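Local coordinates for phosphoenolpyruvate-protein phosphotransferase (Coxiella burnetii, PDB 3TRC) that probably transfers a phosphoryl group from phosphoenolpyruvate to a protein histidine, the piece described here being its GAF domain, at residues A[6-17]-A[29-38]; A[110-118]-A[130-140]. All coordinates share one frame; numbering follows the deposited sequence. Where two conformers were deposited one is given.

Contact 1 (A[6-17]-A[29-38]); sequences MLKILRQITQEV and LVVVRLCEAL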
loop_
_atom_site.group_PDB
_atom_site.type_symbol
_atom_site.label_atom_id
_atom_site.label_comp_id
_atom_site.label_asym_id
_atom_site.label_seq_id
_atom_site.Cartn_x
_atom_site.Cartn_y
_atom_site.Cartn_z
HETATM N N MSE A 6 2.955 0.998 12.653
HETATM C CA MSE A 6 3.189 0.399 11.344
HETATM C C MSE A 6 2.193 0.937 10.330
HETATM O O MSE A 6 2.544 1.276 9.203
HETATM C CB MSE A 6 3.074 -1.125 11.425
HETATM C CG MSE A 6 4.098 -1.769 12.322
HETATM SE SE MSE A 6 5.893 -1.427 11.670
HETATM C CE MSE A 6 6.483 -0.181 13.012
ATOM N N LEU A 7 0.935 1.011 10.742
ATOM C CA LEU A 7 -0.126 1.467 9.870
ATOM C C LEU A 7 0.117 2.894 9.366
ATOM O O LEU A 7 -0.044 3.181 8.184
ATOM C CB LEU A 7 -1.446 1.385 10.630
ATOM C CG LEU A 7 -2.745 1.344 9.854
ATOM C CD1 LEU A 7 -2.696 0.317 8.719
ATOM C CD2 LEU A 7 -3.850 1.023 10.843
ATOM N N LYS A 8 0.525 3.780 10.265
ATOM C CA LYS A 8 0.772 5.167 9.893
ATOM C C LYS A 8 2.083 5.337 9.125
ATOM O O LYS A 8 2.210 6.228 8.285
ATOM C CB LYS A 8 0.759 6.057 11.130
ATOM C CG LYS A 8 -0.574 6.073 11.846
ATOM C CD LYS A 8 -0.516 6.982 13.048
ATOM C CE LYS A 8 -1.844 7.018 13.779
ATOM N NZ LYS A 8 -1.662 7.509 15.171
ATOM N N ILE A 9 3.059 4.488 9.422
ATOM C CA ILE A 9 4.307 4.490 8.671
ATOM C C ILE A 9 4.016 4.078 7.239
ATOM O O ILE A 9 4.521 4.682 6.295
ATOM C CB ILE A 9 5.333 3.520 9.274
ATOM C CG1 ILE A 9 5.757 4.011 10.655
ATOM C CG2 ILE A 9 6.548 3.361 8.343
ATOM C CD1 ILE A 9 6.442 2.963 11.495
ATOM N N LEU A 10 3.193 3.046 7.093
ATOM C CA LEU A 10 2.774 2.576 5.783
ATOM C C LEU A 10 2.113 3.720 5.037
ATOM O O LEU A 10 2.352 3.932 3.852
ATOM C CB LEU A 10 1.783 1.424 5.922
ATOM C CG LEU A 10 2.245 0.028 5.531
ATOM C CD1 LEU A 10 1.034 -0.882 5.388
ATOM C CD2 LEU A 10 3.046 0.074 4.230
ATOM N N ARG A 11 1.272 4.461 5.748
ATOM C CA ARG A 11 0.569 5.585 5.155
ATOM C C ARG A 11 1.560 6.589 4.567
ATOM O O ARG A 11 1.430 6.998 3.415
ATOM C CB ARG A 11 -0.311 6.254 6.211
ATOM C CG ARG A 11 -1.292 7.277 5.677
ATOM C CD ARG A 11 -1.958 8.003 6.836
ATOM N NE ARG A 11 -0.975 8.664 7.692
ATOM C CZ ARG A 11 -1.178 8.970 8.970
ATOM N NH1 ARG A 11 -2.332 8.670 9.550
ATOM N NH2 ARG A 11 -0.225 9.572 9.671
ATOM N N GLN A 12 2.559 6.967 5.360
ATOM C CA GLN A 12 3.550 7.956 4.943
ATOM C C GLN A 12 4.466 7.456 3.823
ATOM O O GLN A 12 4.749 8.192 2.875
ATOM C CB GLN A 12 4.383 8.424 6.144
ATOM C CG GLN A 12 5.609 9.266 5.784
ATOM C CD GLN A 12 5.263 10.686 5.347
ATOM O OE1 GLN A 12 4.146 11.161 5.553
ATOM N NE2 GLN A 12 6.230 11.368 4.743
ATOM N N ILE A 13 4.928 6.212 3.929
ATOM C CA ILE A 13 5.844 5.675 2.927
ATOM C C ILE A 13 5.145 5.335 1.611
ATOM O O ILE A 13 5.731 5.481 0.543
ATOM C CB ILE A 13 6.622 4.448 3.443
ATOM C CG1 ILE A 13 7.730 4.073 2.465
ATOM C CG2 ILE A 13 5.689 3.262 3.653
ATOM C CD1 ILE A 13 8.700 3.054 3.017
ATOM N N THR A 14 3.899 4.878 1.689
ATOM C CA THR A 14 3.126 4.574 0.486
ATOM C C THR A 14 2.987 5.877 -0.293
ATOM O O THR A 14 3.121 5.908 -1.517
ATOM C CB THR A 14 1.736 3.993 0.826
ATOM O OG1 THR A 14 1.894 2.821 1.641
ATOM C CG2 THR A 14 0.983 3.611 -0.441
ATOM N N GLN A 15 2.737 6.953 0.449
ATOM C CA GLN A 15 2.684 8.306 -0.091
ATOM C C GLN A 15 3.987 8.684 -0.787
ATOM O O GLN A 15 3.989 9.125 -1.935
ATOM C CB GLN A 15 2.426 9.299 1.042
ATOM C CG GLN A 15 2.282 10.734 0.593
ATOM C CD GLN A 15 0.859 11.065 0.208
ATOM O OE1 GLN A 15 0.423 10.777 -0.907
ATOM N NE2 GLN A 15 0.119 11.663 1.135
ATOM N N GLU A 16 5.097 8.515 -0.079
ATOM C CA GLU A 16 6.402 8.889 -0.608
ATOM C C GLU A 16 6.821 8.053 -1.823
ATOM O O GLU A 16 7.413 8.578 -2.763
ATOM C CB GLU A 16 7.471 8.829 0.490
ATOM C CG GLU A 16 7.422 9.989 1.482
ATOM C CD GLU A 16 8.563 9.947 2.489
ATOM O OE1 GLU A 16 9.041 8.839 2.811
ATOM O OE2 GLU A 16 8.989 11.023 2.955
ATOM N N VAL A 17 6.513 6.759 -1.806
ATOM C CA VAL A 17 6.836 5.894 -2.939
ATOM C C VAL A 17 6.078 6.319 -4.191
ATOM O O VAL A 17 6.657 6.431 -5.269
ATOM C CB VAL A 17 6.551 4.405 -2.645
ATOM C CG1 VAL A 17 6.692 3.570 -3.920
ATOM C CG2 VAL A 17 7.485 3.889 -1.561
ATOM N N LEU A 29 14.477 5.471 -1.097
ATOM C CA LEU A 29 13.617 6.045 -0.074
ATOM C C LEU A 29 13.193 4.963 0.908
ATOM O O LEU A 29 13.236 5.147 2.128
ATOM C CB LEU A 29 12.396 6.661 -0.760
ATOM C CG LEU A 29 11.168 7.196 -0.035
ATOM C CD1 LEU A 29 10.324 7.959 -1.046
ATOM C CD2 LEU A 29 10.359 6.081 0.603
ATOM N N VAL A 30 12.797 3.820 0.362
ATOM C CA VAL A 30 12.325 2.701 1.165
ATOM C C VAL A 30 13.377 2.158 2.141
ATOM O O VAL A 30 13.088 1.979 3.321
ATOM C CB VAL A 30 11.754 1.585 0.265
ATOM C CG1 VAL A 30 11.493 0.324 1.069
ATOM C CG2 VAL A 30 10.479 2.077 -0.423
ATOM N N VAL A 31 14.602 1.907 1.676
ATOM C CA VAL A 31 15.598 1.332 2.576
ATOM C C VAL A 31 15.939 2.286 3.728
ATOM O O VAL A 31 16.170 1.857 4.863
ATOM C CB VAL A 31 16.872 0.859 1.825
ATOM C CG1 VAL A 31 16.502 -0.173 0.773
ATOM C CG2 VAL A 31 17.618 2.031 1.194
ATOM N N VAL A 32 15.933 3.584 3.441
ATOM C CA VAL A 32 16.219 4.577 4.467
ATOM C C VAL A 32 15.063 4.652 5.461
ATOM O O VAL A 32 15.271 4.631 6.675
ATOM C CB VAL A 32 16.468 5.975 3.861
ATOM C CG1 VAL A 32 16.486 7.035 4.958
ATOM C CG2 VAL A 32 17.779 5.994 3.088
ATOM N N ARG A 33 13.845 4.732 4.933
ATOM C CA ARG A 33 12.653 4.887 5.764
ATOM C C ARG A 33 12.441 3.689 6.674
ATOM O O ARG A 33 12.097 3.845 7.845
ATOM C CB ARG A 33 11.406 5.118 4.898
ATOM C CG ARG A 33 11.356 6.476 4.226
ATOM C CD ARG A 33 11.398 7.607 5.241
ATOM N NE ARG A 33 11.210 8.908 4.609
ATOM C CZ ARG A 33 11.768 10.036 5.037
ATOM N NH1 ARG A 33 12.560 10.024 6.100
ATOM N NH2 ARG A 33 11.538 11.177 4.401
ATOM N N LEU A 34 12.624 2.486 6.134
ATOM C CA LEU A 34 12.476 1.279 6.937
ATOM C C LEU A 34 13.410 1.314 8.135
ATOM O O LEU A 34 12.998 1.055 9.264
ATOM C CB LEU A 34 12.728 0.015 6.108
ATOM C CG LEU A 34 11.537 -0.483 5.294
ATOM C CD1 LEU A 34 11.818 -1.836 4.660
ATOM C CD2 LEU A 34 10.336 -0.568 6.182
ATOM N N CYS A 35 14.674 1.640 7.889
ATOM C CA CYS A 35 15.646 1.684 8.974
ATOM C C CYS A 35 15.274 2.723 10.024
ATOM O O CYS A 35 15.422 2.487 11.220
ATOM C CB CYS A 35 17.052 1.942 8.434
ATOM S SG CYS A 35 17.750 0.478 7.666
ATOM N N GLU A 36 14.792 3.877 9.576
ATOM C CA GLU A 36 14.410 4.938 10.496
ATOM C C GLU A 36 13.179 4.574 11.310
ATOM O O GLU A 36 13.097 4.882 12.501
ATOM C CB GLU A 36 14.112 6.230 9.728
ATOM C CG GLU A 36 15.319 6.890 9.110
ATOM C CD GLU A 36 14.930 8.054 8.217
ATOM O OE1 GLU A 36 13.797 8.051 7.691
ATOM O OE2 GLU A 36 15.756 8.971 8.042
ATOM N N ALA A 37 12.212 3.939 10.652
ATOM C CA ALA A 37 10.857 3.836 11.185
ATOM C C ALA A 37 10.554 2.573 11.993
ATOM O O ALA A 37 9.756 2.619 12.932
ATOM C CB ALA A 37 9.830 4.010 10.058
ATOM N N LEU A 38 11.173 1.452 11.639
ATOM C CA LEU A 38 10.884 0.197 12.334
ATOM C C LEU A 38 11.217 0.226 13.834
ATOM O O LEU A 38 10.362 -0.107 14.651
ATOM C CB LEU A 38 11.553 -0.998 11.650
ATOM C CG LEU A 38 10.853 -1.525 10.401
ATOM C CD1 LEU A 38 11.637 -2.691 9.817
ATOM C CD2 LEU A 38 9.427 -1.948 10.728
#

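Contact 2 (A[110-118]-A[130-140]); sequences EDYHGFLGI and LVIQQLESHHF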
loop_
_atom_site.group_PDB
_atom_site.type_symbol
_atom_site.label_atom_id
_atom_site.label_comp_id
_atom_site.label_asym_id
_atom_site.label_seq_id
_atom_site.Cartn_x
_atom_site.Cartn_y
_atom_site.Cartn_z
ATOM N N GLU A 110 28.846 -4.372 9.481
ATOM C CA GLU A 110 28.538 -4.600 10.891
ATOM C C GLU A 110 28.045 -6.025 11.132
ATOM O O GLU A 110 27.569 -6.691 10.216
ATOM C CB GLU A 110 27.488 -3.601 11.390
ATOM C CG GLU A 110 27.996 -2.184 11.571
ATOM C CD GLU A 110 27.216 -1.424 12.629
ATOM O OE1 GLU A 110 27.559 -1.552 13.825
ATOM O OE2 GLU A 110 26.261 -0.706 12.271
ATOM N N ASP A 111 28.162 -6.483 12.376
ATOM C CA ASP A 111 27.742 -7.830 12.747
ATOM C C ASP A 111 26.249 -7.896 13.050
ATOM O O ASP A 111 25.835 -7.767 14.202
ATOM C CB ASP A 111 28.533 -8.327 13.956
ATOM C CG ASP A 111 29.925 -8.794 13.589
ATOM O OD1 ASP A 111 30.068 -9.489 12.559
ATOM O OD2 ASP A 111 30.877 -8.463 14.330
ATOM N N TYR A 112 25.445 -8.115 12.017
ATOM C CA TYR A 112 24.001 -8.214 12.203
ATOM C C TYR A 112 23.591 -9.612 12.630
ATOM O O TYR A 112 24.301 -10.590 12.381
ATOM C CB TYR A 112 23.250 -7.817 10.931
ATOM C CG TYR A 112 23.626 -6.451 10.429
ATOM C CD1 TYR A 112 23.343 -5.315 11.177
ATOM C CD2 TYR A 112 24.273 -6.291 9.212
ATOM C CE1 TYR A 112 23.691 -4.059 10.726
ATOM C CE2 TYR A 112 24.623 -5.040 8.751
ATOM C CZ TYR A 112 24.333 -3.927 9.509
ATOM O OH TYR A 112 24.687 -2.681 9.046
ATOM N N HIS A 113 22.440 -9.698 13.284
ATOM C CA HIS A 113 21.930 -10.977 13.746
ATOM C C HIS A 113 20.477 -11.154 13.340
ATOM O O HIS A 113 20.165 -12.032 12.540
ATOM C CB HIS A 113 22.128 -11.112 15.256
ATOM C CG HIS A 113 23.568 -11.167 15.657
ATOM N ND1 HIS A 113 24.272 -12.350 15.737
ATOM C CD2 HIS A 113 24.449 -10.185 15.957
ATOM C CE1 HIS A 113 25.519 -12.095 16.091
ATOM N NE2 HIS A 113 25.654 -10.788 16.230
ATOM N N GLY A 114 19.593 -10.314 13.873
ATOM C CA GLY A 114 18.194 -10.344 13.478
ATOM C C GLY A 114 18.074 -10.156 11.977
ATOM O O GLY A 114 18.786 -9.338 11.401
ATOM N N PHE A 115 17.168 -10.904 11.351
ATOM C CA PHE A 115 17.081 -10.970 9.888
ATOM C C PHE A 115 15.636 -11.142 9.435
ATOM O O PHE A 115 14.914 -12.007 9.935
ATOM C CB PHE A 115 17.925 -12.150 9.376
ATOM C CG PHE A 115 17.856 -12.381 7.884
ATOM C CD1 PHE A 115 16.840 -13.150 7.324
ATOM C CD2 PHE A 115 18.851 -11.890 7.049
ATOM C CE1 PHE A 115 16.796 -13.386 5.949
ATOM C CE2 PHE A 115 18.815 -12.120 5.673
ATOM C CZ PHE A 115 17.786 -12.870 5.124
ATOM N N LEU A 116 15.206 -10.307 8.499
ATOM C CA LEU A 116 13.925 -10.525 7.837
ATOM C C LEU A 116 14.130 -10.414 6.339
ATOM O O LEU A 116 14.448 -9.342 5.826
ATOM C CB LEU A 116 12.877 -9.509 8.305
ATOM C CG LEU A 116 11.503 -9.601 7.630
ATOM C CD1 LEU A 116 10.893 -10.983 7.822
ATOM C CD2 LEU A 116 10.572 -8.520 8.180
ATOM N N GLY A 117 13.963 -11.537 5.646
ATOM C CA GLY A 117 14.090 -11.564 4.200
ATOM C C GLY A 117 12.735 -11.796 3.578
ATOM O O GLY A 117 12.030 -12.734 3.944
ATOM N N ILE A 118 12.367 -10.931 2.639
ATOM C CA ILE A 118 11.031 -10.932 2.062
ATOM C C ILE A 118 11.080 -10.979 0.539
ATOM O O ILE A 118 11.720 -10.143 -0.100
ATOM C CB ILE A 118 10.260 -9.679 2.524
ATOM C CG1 ILE A 118 10.077 -9.721 4.040
ATOM C CG2 ILE A 118 8.922 -9.560 1.814
ATOM C CD1 ILE A 118 9.199 -8.646 4.558
ATOM N N LEU A 130 13.759 -8.167 -0.468
ATOM C CA LEU A 130 13.953 -7.098 0.507
ATOM C C LEU A 130 14.558 -7.710 1.766
ATOM O O LEU A 130 14.030 -8.679 2.303
ATOM C CB LEU A 130 12.610 -6.430 0.823
ATOM C CG LEU A 130 12.575 -5.358 1.914
ATOM C CD1 LEU A 130 13.306 -4.120 1.429
ATOM C CD2 LEU A 130 11.134 -5.015 2.293
ATOM N N VAL A 131 15.675 -7.151 2.226
ATOM C CA VAL A 131 16.399 -7.728 3.356
ATOM C C VAL A 131 16.552 -6.694 4.460
ATOM O O VAL A 131 17.157 -5.644 4.251
ATOM C CB VAL A 131 17.803 -8.233 2.965
ATOM C CG1 VAL A 131 18.533 -8.771 4.200
ATOM C CG2 VAL A 131 17.720 -9.307 1.888
ATOM N N ILE A 132 16.009 -7.008 5.633
ATOM C CA ILE A 132 16.071 -6.111 6.778
ATOM C C ILE A 132 16.903 -6.781 7.876
ATOM O O ILE A 132 16.713 -7.951 8.176
ATOM C CB ILE A 132 14.657 -5.772 7.315
ATOM C CG1 ILE A 132 13.747 -5.261 6.189
ATOM C CG2 ILE A 132 14.747 -4.732 8.420
ATOM C CD1 ILE A 132 12.890 -6.346 5.546
ATOM N N GLN A 133 17.844 -6.043 8.451
ATOM C CA GLN A 133 18.742 -6.629 9.440
ATOM C C GLN A 133 18.875 -5.728 10.650
ATOM O O GLN A 133 18.680 -4.522 10.562
ATOM C CB GLN A 133 20.121 -6.876 8.827
ATOM C CG GLN A 133 20.080 -7.694 7.534
ATOM C CD GLN A 133 21.452 -7.879 6.911
ATOM O OE1 GLN A 133 21.858 -7.121 6.022
ATOM N NE2 GLN A 133 22.178 -8.891 7.374
ATOM N N GLN A 134 19.189 -6.324 11.792
ATOM C CA GLN A 134 19.461 -5.534 12.981
ATOM C C GLN A 134 20.566 -6.176 13.801
ATOM O O GLN A 134 20.823 -7.374 13.691
ATOM C CB GLN A 134 18.195 -5.317 13.817
ATOM C CG GLN A 134 17.464 -6.580 14.206
ATOM C CD GLN A 134 16.042 -6.300 14.663
ATOM O OE1 GLN A 134 15.587 -5.156 14.653
ATOM N NE2 GLN A 134 15.339 -7.346 15.071
ATOM N N LEU A 135 21.226 -5.356 14.607
ATOM C CA LEU A 135 22.315 -5.816 15.452
ATOM C C LEU A 135 21.824 -6.732 16.572
ATOM O O LEU A 135 22.518 -7.676 16.951
ATOM C CB LEU A 135 23.054 -4.610 16.036
ATOM C CG LEU A 135 23.714 -3.684 15.010
ATOM C CD1 LEU A 135 24.048 -2.334 15.628
ATOM C CD2 LEU A 135 24.954 -4.333 14.406
ATOM N N GLU A 136 20.635 -6.453 17.105
ATOM C CA GLU A 136 20.087 -7.269 18.179
ATOM C C GLU A 136 19.781 -8.654 17.641
ATOM O O GLU A 136 19.386 -8.803 16.480
ATOM C CB GLU A 136 18.799 -6.652 18.738
ATOM C CG GLU A 136 18.985 -5.314 19.434
ATOM C CD GLU A 136 19.385 -5.458 20.889
ATOM O OE1 GLU A 136 19.197 -6.557 21.454
ATOM O OE2 GLU A 136 19.885 -4.471 21.470
ATOM N N SER A 137 19.965 -9.668 18.477
ATOM C CA SER A 137 19.602 -11.027 18.093
ATOM C C SER A 137 18.120 -11.262 18.377
ATOM O O SER A 137 17.750 -12.103 19.197
ATOM C CB SER A 137 20.473 -12.056 18.824
ATOM O OG SER A 137 21.826 -11.960 18.406
ATOM N N HIS A 138 17.278 -10.490 17.696
ATOM C CA HIS A 138 15.833 -10.575 17.847
ATOM C C HIS A 138 15.234 -10.806 16.486
ATOM O O HIS A 138 15.636 -10.166 15.517
ATOM C CB HIS A 138 15.265 -9.248 18.354
ATOM C CG HIS A 138 15.660 -8.908 19.753
ATOM N ND1 HIS A 138 15.260 -7.743 20.374
ATOM C CD2 HIS A 138 16.418 -9.576 20.654
ATOM C CE1 HIS A 138 15.757 -7.710 21.598
ATOM N NE2 HIS A 138 16.467 -8.806 21.791
ATOM N N HIS A 139 14.249 -11.685 16.396
ATOM C CA HIS A 139 13.499 -11.750 15.157
ATOM C C HIS A 139 12.600 -10.518 15.057
ATOM O O HIS A 139 12.554 -9.692 15.972
ATOM C CB HIS A 139 12.695 -13.045 15.056
ATOM C CG HIS A 139 11.535 -13.115 15.995
ATOM N ND1 HIS A 139 11.647 -13.586 17.285
ATOM C CD2 HIS A 139 10.232 -12.785 15.826
ATOM C CE1 HIS A 139 10.464 -13.541 17.871
ATOM N NE2 HIS A 139 9.589 -13.057 17.008
ATOM N N PHE A 140 11.909 -10.384 13.933
ATOM C CA PHE A 140 11.020 -9.251 13.722
ATOM C C PHE A 140 9.592 -9.603 14.114
ATOM O O PHE A 140 9.088 -10.673 13.775
ATOM C CB PHE A 140 11.109 -8.756 12.271
ATOM C CG PHE A 140 12.417 -8.082 11.954
ATOM C CD1 PHE A 140 12.508 -6.699 11.916
ATOM C CD2 PHE A 140 13.563 -8.835 11.725
ATOM C CE1 PHE A 140 13.715 -6.075 11.644
ATOM C CE2 PHE A 140 14.768 -8.220 11.443
ATOM C CZ PHE A 140 14.846 -6.838 11.406
HETATM O O HOH W 1 20.989 -10.311 9.696
#

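Contact 1 (A[6-17]-A[29-38])
R33 reaches across from helix 29-37 to E16 on helix 6-17 and ties two nearly antiparallel helices together at their outer edge. Its CB rests against CD1 of I13, 3.9 Å away in the I13 conformer described, so the start of the chain belongs to the apolar seam. CG and CD then run past OE1 of E16, and the bend at chi2 (-59°) brings the guanidinium edge round to the carboxylate. NE donates to E16 OE1 at 2.8 Å and NH2 to E16 OE2 at 2.9 Å, a side-on, two-nitrogen salt bridge in which each oxygen offers its syn lone pair. The two planes are only 18° apart, so the pair is nearly flat, although E16 OE2 lies somewhat out of the guanidinium plane. NH1, at the far end, goes to OE1 of E36 one turn along its own helix, so a single arginine serves two glutamates.

Beneath the ion pair the helices meet mainly through branched aliphatic side chains, their axes 10.7 Å apart at closest approach. L29 lays CD1 against the CB of E16 at 3.4 Å and CD2 against CG1 of I13. In that same conformer I13 extends CD1 toward CG2 of V30. V17 meets the same V30 methyl through its own CG2 at 3.7 Å. Toward the other end the small A37 lets I9 come close, CG2 to CB at 3.8 Å, and the selenium of M6, a selenomethionine, lies 3.7 Å from CD2 of L38. L10 meets L10 of the second subunit.

Apolar contact thus makes up most of the interface, with the charged network along its partly exposed edge; the bonds to two carboxylates probably restrict how the guanidinium can turn, and its charge would favour the ionised form of both glutamates.

Contact 2 (A[110-118]-A[130-140])
The beta hairpin of strands 114-122 and 125-134 pairs here in antiparallel fashion, F115 to I118 against L130 to Q133, with a classic bulge at its open end. L116 N to I132 O and I132 N to L116 O are both hydrogen bonds of 2.8 Å, and I118 and L130 form the next hydrogen-bonded pair. At the bulge H113 and G114 both face Q134: H113 N donates almost straight (175°) to Q134 O, whereas G114 N turns to E136 O. Glycine suits this place because the H138 carbonyl and the Q134 side chain lie where a CB would project.

On the face carrying L116, the ring of F140 turns one face to L116 CB, 4.0 Å from the ring centroid, in a CH-pi contact, and its edge to F115 N. I132 runs alongside L116, CD1 to CG 4.1 Å. F115 and V131 share the other face, CE2 to CG1 3.7 Å, where G117 makes room for the F115 ring. Beyond the bulge, L135 sets CD2 against CD1 of Y112 at 3.7 Å, while H113 turns its ring edge to L135 O and bonds through ND1 to D94. A water donates to G114 O and accepts from Q133 NE2.

Such a pair of neighbouring strands, packed on one face by helix 142-164, is typical of the antiparallel sheet of a GAF domain.

In the fold
Contact 1 joins two helices on one side of the central antiparallel sheet, and contact 2 pairs two neighbouring strands within it; their centres lie about 17 Å apart. They meet directly where segment 29-38 rests on strand 125-134: L38 CD1 is 4.0 Å from I132 CG2, and L34 CD1, in the conformer described, is 4.0 Å from L130 CD2. Helix 142-164 links them further, its F147 touching I9 and L34 while C148 touches I118 and I132. The opposite face of contact 2 looks toward the bound ions: the F115 side chain is about 6 Å from a phosphate, probably from the crystallisation liquor, and the V131 side chain about 11 Å from the sodium.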